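Local coordinates for nitrosopumilus output domain-containing protein (Pyrococcus horikoshii, PDB 2P9X) that is of unknown function but binds zinc ions and is an all-helical member of the Nitrosopumilus output domain family, at residues Lys10-Ala15 against Met67-Lys72; Lys3-Leu8 against Ala42-Gln47. All coordinates share one frame; numbering follows the deposited sequence.

Contact 1: Lys10-Ala15 against Met67-Lys72; sequences KTIILA and MVIISK
Residues Thr11, Ile12 and Ala15 pack against Val68, Ile69 and Lys72 in a buried helix-helix contact of the all-helical fold, joining helix 3-19 to helix 59-76. The short segment axes come within 9.6 Å and make an angle of 121° between their N-to-C directions, so the helices run partly against each other. Thr11 turns its methyl, anti to the backbone N, to the partner helix, where CG2 meets Lys72 CB at 3.7 Å. Its OG1, beside the backbone N, bonds instead to the carbonyl O of Ile7 one turn earlier, which satisfies the hydroxyl within its own helix. Ala15 CB faces Val68 CG1 and Lys72 CG, each 4.4 Å away. The lysine thus lends its aliphatic root to the interface, while its ammonium group turns off to a salt bridge with Glu18, a zinc-binding residue of this protein, though no zinc is bound to it in this chain. Val68 also packs on Leu64 of a second subunit, and Ile69 on Leu86 and Leu89 of helix 86-97. The two isoleucines cross obliquely: Ile12 CG1 lies 3.8 Å from Ile69 CG2, and the two CD1 methyls, Ile12 CD1 and Ile69 CD1, are 3.9 Å apart.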
loop_
_atom_site.group_PDB
_atom_site.type_symbol
_atom_site.label_atom_id
_atom_site.label_comp_id
_atom_site.label_asym_id
_atom_site.label_seq_id
_atom_site.Cartn_x
_atom_site.Cartn_y
_atom_site.Cartn_z
ATOM N N LYS A 10 4.204 16.920 16.898
ATOM C CA LYS A 10 3.393 16.220 17.889
ATOM C C LYS A 10 2.013 15.877 17.344
ATOM O O LYS A 10 1.490 14.791 17.597
ATOM C CB LYS A 10 3.243 17.057 19.161
ATOM C CG LYS A 10 2.558 16.314 20.302
ATOM C CD LYS A 10 3.333 15.051 20.672
ATOM C CE LYS A 10 2.645 14.265 21.781
ATOM N NZ LYS A 10 3.474 14.205 23.017
ATOM N N THR A 11 1.418 16.799 16.593
ATOM C CA THR A 11 0.095 16.555 16.031
ATOM C C THR A 11 0.146 15.350 15.103
ATOM O O THR A 11 -0.756 14.515 15.114
ATOM C CB THR A 11 -0.417 17.767 15.243
ATOM O OG1 THR A 11 -0.478 18.901 16.112
ATOM C CG2 THR A 11 -1.813 17.492 14.687
ATOM N N ILE A 12 1.201 15.261 14.298
ATOM C CA ILE A 12 1.338 14.135 13.384
ATOM C C ILE A 12 1.520 12.837 14.165
ATOM O O ILE A 12 0.881 11.830 13.867
ATOM C CB ILE A 12 2.539 14.320 12.432
ATOM C CG1 ILE A 12 2.274 15.501 11.497
ATOM C CG2 ILE A 12 2.754 13.044 11.614
ATOM C CD1 ILE A 12 3.396 15.766 10.506
ATOM N N ILE A 13 2.383 12.866 15.170
ATOM C CA ILE A 13 2.621 11.685 15.983
ATOM C C ILE A 13 1.321 11.183 16.616
ATOM O O ILE A 13 1.059 9.980 16.628
ATOM C CB ILE A 13 3.675 11.984 17.068
ATOM C CG1 ILE A 13 5.056 12.087 16.410
ATOM C CG2 ILE A 13 3.650 10.907 18.128
ATOM C CD1 ILE A 13 6.099 12.764 17.271
ATOM N N LEU A 14 0.501 12.094 17.133
ATOM C CA LEU A 14 -0.764 11.675 17.741
ATOM C C LEU A 14 -1.692 11.086 16.678
ATOM O O LEU A 14 -2.418 10.129 16.942
ATOM C CB LEU A 14 -1.444 12.852 18.450
ATOM C CG LEU A 14 -0.713 13.403 19.677
ATOM C CD1 LEU A 14 -1.459 14.615 20.206
ATOM C CD2 LEU A 14 -0.604 12.331 20.752
ATOM N N ALA A 15 -1.657 11.647 15.471
ATOM C CA ALA A 15 -2.496 11.135 14.389
ATOM C C ALA A 15 -2.080 9.703 14.046
ATOM O O ALA A 15 -2.927 8.833 13.843
ATOM C CB ALA A 15 -2.383 12.030 13.156
ATOM N N MET A 67 -4.331 14.571 4.216
ATOM C CA MET A 67 -5.645 15.107 4.560
ATOM C C MET A 67 -5.907 15.011 6.057
ATOM O O MET A 67 -6.423 15.951 6.669
ATOM C CB MET A 67 -6.727 14.357 3.786
ATOM C CG MET A 67 -6.744 14.723 2.313
ATOM S SD MET A 67 -7.693 13.573 1.307
ATOM C CE MET A 67 -9.360 13.983 1.821
ATOM N N VAL A 68 -5.552 13.875 6.647
ATOM C CA VAL A 68 -5.743 13.672 8.072
ATOM C C VAL A 68 -4.877 14.636 8.887
ATOM O O VAL A 68 -5.346 15.219 9.862
ATOM C CB VAL A 68 -5.433 12.213 8.461
ATOM C CG1 VAL A 68 -5.369 12.075 9.967
ATOM C CG2 VAL A 68 -6.516 11.291 7.900
ATOM N N ILE A 69 -3.625 14.830 8.479
ATOM C CA ILE A 69 -2.743 15.741 9.204
ATOM C C ILE A 69 -3.284 17.168 9.175
ATOM O O ILE A 69 -3.312 17.853 10.199
ATOM C CB ILE A 69 -1.308 15.739 8.613
ATOM C CG1 ILE A 69 -0.639 14.390 8.885
ATOM C CG2 ILE A 69 -0.486 16.879 9.223
ATOM C CD1 ILE A 69 0.685 14.204 8.155
ATOM N N ILE A 70 -3.709 17.620 8.001
ATOM C CA ILE A 70 -4.233 18.978 7.867
ATOM C C ILE A 70 -5.458 19.173 8.750
ATOM O O ILE A 70 -5.587 20.188 9.438
ATOM C CB ILE A 70 -4.588 19.288 6.397
ATOM C CG1 ILE A 70 -3.311 19.265 5.549
ATOM C CG2 ILE A 70 -5.259 20.658 6.292
ATOM C CD1 ILE A 70 -3.548 19.430 4.057
ATOM N N SER A 71 -6.346 18.185 8.742
ATOM C CA SER A 71 -7.564 18.239 9.544
ATOM C C SER A 71 -7.254 18.308 11.038
ATOM O O SER A 71 -7.882 19.072 11.777
ATOM C CB SER A 71 -8.436 17.013 9.255
ATOM O OG SER A 71 -8.983 17.075 7.951
ATOM N N LYS A 72 -6.286 17.513 11.484
ATOM C CA LYS A 72 -5.916 17.496 12.895
ATOM C C LYS A 72 -5.236 18.785 13.333
ATOM O O LYS A 72 -5.418 19.234 14.465
ATOM C CB LYS A 72 -4.987 16.316 13.193
ATOM C CG LYS A 72 -5.667 14.962 13.184
ATOM C CD LYS A 72 -6.814 14.902 14.175
ATOM C CE LYS A 72 -7.592 13.602 14.020
ATOM N NZ LYS A 72 -8.422 13.311 15.219
#

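Contact 2: Lys3-Leu8 against Ala42-Gln47; sequences KGRDIL and AYDDPQ. With ACT (acetate ion), chain E.
The first turns of helix 3-19 lie beside the end of helix 41-44, with Arg5 CA 5.8 Å from Tyr43 CA; the chain leaves helical geometry at Asp45, which N-caps helix 46-57. Tyr43 lays one ring face against Arg5, whose CB stands 3.7 Å from the ring centroid and 8° off the normal, a CH-pi contact. With CG anti to the backbone N (chi1 -174°) and an extended chain to NE, the arginine carries its guanidinium past the ring to Asp44. It grips the carboxylate side-on, Arg5 NE to Asp44 OD1 at 2.8 Å and Arg5 NH2 to Asp44 OD2 at 2.9 Å, the planes 19° apart. Arg5 NH1 donates to O of an acetate ion, probably from the crystallisation liquor, at 3.0 Å. An alanine in place of Arg5 would probably leave the Asp44 carboxylate without its positive mate and freer to turn. Leu8 CD2 reaches the ring edge and packs on Tyr43 CB at 4.0 Å, and Tyr43 OH bonds to Glu99. This side-on salt bridge at the edge of the tyrosine ring joins helix 3-19 to the junction of helices 41-44 and 46-57, close to Ser2, a zinc-binding residue of this protein, without zinc in this chain.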
loop_
_atom_site.group_PDB
_atom_site.type_symbol
_atom_site.label_atom_id
_atom_site.label_comp_id
_atom_site.label_asym_id
_atom_site.label_seq_id
_atom_site.Cartn_x
_atom_site.Cartn_y
_atom_site.Cartn_z
ATOM N N LYS A 3 8.213 26.580 18.057
ATOM C CA LYS A 3 6.852 26.306 18.487
ATOM C C LYS A 3 6.081 25.608 17.365
ATOM O O LYS A 3 5.344 24.655 17.608
ATOM C CB LYS A 3 6.147 27.613 18.875
ATOM C CG LYS A 3 6.658 28.215 20.180
ATOM C CD LYS A 3 5.975 29.532 20.530
ATOM C CE LYS A 3 6.422 30.665 19.622
ATOM N NZ LYS A 3 5.857 31.973 20.073
ATOM N N GLY A 4 6.257 26.078 16.134
ATOM C CA GLY A 4 5.549 25.477 15.013
ATOM C C GLY A 4 6.016 24.068 14.688
ATOM O O GLY A 4 5.208 23.188 14.377
ATOM N N ARG A 5 7.324 23.845 14.765
ATOM C CA ARG A 5 7.887 22.530 14.471
ATOM C C ARG A 5 7.402 21.536 15.520
ATOM O O ARG A 5 7.061 20.395 15.204
ATOM C CB ARG A 5 9.414 22.616 14.476
ATOM C CG ARG A 5 10.166 21.351 14.036
ATOM C CD ARG A 5 11.638 21.714 13.837
ATOM N NE ARG A 5 12.469 20.661 13.252
ATOM C CZ ARG A 5 13.127 19.738 13.949
ATOM N NH1 ARG A 5 13.048 19.716 15.270
ATOM N NH2 ARG A 5 13.916 18.872 13.323
ATOM N N ASP A 6 7.380 21.975 16.774
ATOM C CA ASP A 6 6.929 21.131 17.876
ATOM C C ASP A 6 5.454 20.768 17.712
ATOM O O ASP A 6 5.082 19.598 17.789
ATOM C CB ASP A 6 7.157 21.864 19.205
ATOM C CG ASP A 6 6.649 21.085 20.402
ATOM O OD1 ASP A 6 6.904 19.867 20.470
ATOM O OD2 ASP A 6 6.012 21.698 21.280
ATOM N N ILE A 7 4.618 21.769 17.461
ATOM C CA ILE A 7 3.187 21.533 17.304
ATOM C C ILE A 7 2.853 20.645 16.109
ATOM O O ILE A 7 2.005 19.751 16.207
ATOM C CB ILE A 7 2.420 22.861 17.177
ATOM C CG1 ILE A 7 2.565 23.660 18.475
ATOM C CG2 ILE A 7 0.953 22.591 16.902
ATOM C CD1 ILE A 7 2.047 25.086 18.377
ATOM N N LEU A 8 3.510 20.871 14.979
ATOM C CA LEU A 8 3.214 20.039 13.815
ATOM C C LEU A 8 3.665 18.601 14.045
ATOM O O LEU A 8 2.923 17.662 13.773
ATOM C CB LEU A 8 3.890 20.588 12.557
ATOM C CG LEU A 8 3.666 19.731 11.305
ATOM C CD1 LEU A 8 2.175 19.547 11.069
ATOM C CD2 LEU A 8 4.319 20.387 10.099
ATOM N N ALA A 42 8.513 16.337 8.399
ATOM C CA ALA A 42 7.280 16.916 7.868
ATOM C C ALA A 42 7.359 18.437 7.908
ATOM O O ALA A 42 6.880 19.114 7.001
ATOM C CB ALA A 42 6.080 16.424 8.665
ATOM N N TYR A 43 7.973 18.965 8.958
ATOM C CA TYR A 43 8.132 20.409 9.095
ATOM C C TYR A 43 9.368 20.908 8.353
ATOM O O TYR A 43 9.310 21.919 7.647
ATOM C CB TYR A 43 8.239 20.798 10.575
ATOM C CG TYR A 43 8.481 22.279 10.802
ATOM C CD1 TYR A 43 9.765 22.818 10.717
ATOM C CD2 TYR A 43 7.424 23.138 11.085
ATOM C CE1 TYR A 43 9.990 24.181 10.913
ATOM C CE2 TYR A 43 7.636 24.502 11.282
ATOM C CZ TYR A 43 8.918 25.014 11.196
ATOM O OH TYR A 43 9.133 26.364 11.397
ATOM N N ASP A 44 10.484 20.203 8.511
ATOM C CA ASP A 44 11.735 20.610 7.869
ATOM C C ASP A 44 11.719 20.587 6.347
ATOM O O ASP A 44 12.325 21.450 5.702
ATOM C CB ASP A 44 12.898 19.746 8.364
ATOM C CG ASP A 44 13.089 19.833 9.860
ATOM O OD1 ASP A 44 12.704 20.865 10.453
ATOM O OD2 ASP A 44 13.643 18.875 10.439
ATOM N N ASP A 45 11.047 19.596 5.773
ATOM C CA ASP A 45 10.967 19.468 4.325
ATOM C C ASP A 45 9.693 18.701 3.994
ATOM O O ASP A 45 9.737 17.512 3.679
ATOM C CB ASP A 45 12.187 18.707 3.795
ATOM C CG ASP A 45 12.380 18.883 2.298
ATOM O OD1 ASP A 45 11.374 19.083 1.583
ATOM O OD2 ASP A 45 13.540 18.806 1.838
ATOM N N PRO A 46 8.534 19.376 4.063
ATOM C CA PRO A 46 7.245 18.741 3.770
ATOM C C PRO A 46 7.165 17.983 2.449
ATOM O O PRO A 46 6.577 16.901 2.388
ATOM C CB PRO A 46 6.245 19.902 3.861
ATOM C CG PRO A 46 7.043 21.172 3.758
ATOM C CD PRO A 46 8.356 20.804 4.385
ATOM N N GLN A 47 7.760 18.530 1.394
ATOM C CA GLN A 47 7.731 17.850 0.105
ATOM C C GLN A 47 8.458 16.505 0.185
ATOM O O GLN A 47 7.977 15.500 -0.342
ATOM C CB GLN A 47 8.364 18.727 -0.985
ATOM C CG GLN A 47 8.501 18.015 -2.327
ATOM C CD GLN A 47 8.986 18.925 -3.446
ATOM O OE1 GLN A 47 9.355 18.453 -4.523
ATOM N NE2 GLN A 47 8.976 20.231 -3.202
HETATM C C ACT E . 11.026 21.307 18.104
HETATM O O ACT E . 11.692 21.646 17.103
HETATM O OXT ACT E . 10.848 22.027 19.113
HETATM C CH3 ACT E . 10.378 19.921 18.093
#

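Both contacts use helix 3-19, but at different levels. Contact 1 takes its middle and sets it against helix 59-76, whereas contact 2 takes its first turns and sets them against the junction of helices 41-44 and 46-57. Their centres are 11 Å apart and the two patches merge: Ile12 CD1 lies 3.3 Å from Ala42 CB, and Ile69 CG2 lies 4.2 Å from Leu8 CD1. Contact 1 is apolar across its interface and has a second subunit nearby. Contact 2 is also largely buried, through its leucine and tyrosine, but reaches the surface at exposed Asp44, where charge pairing takes over from packing.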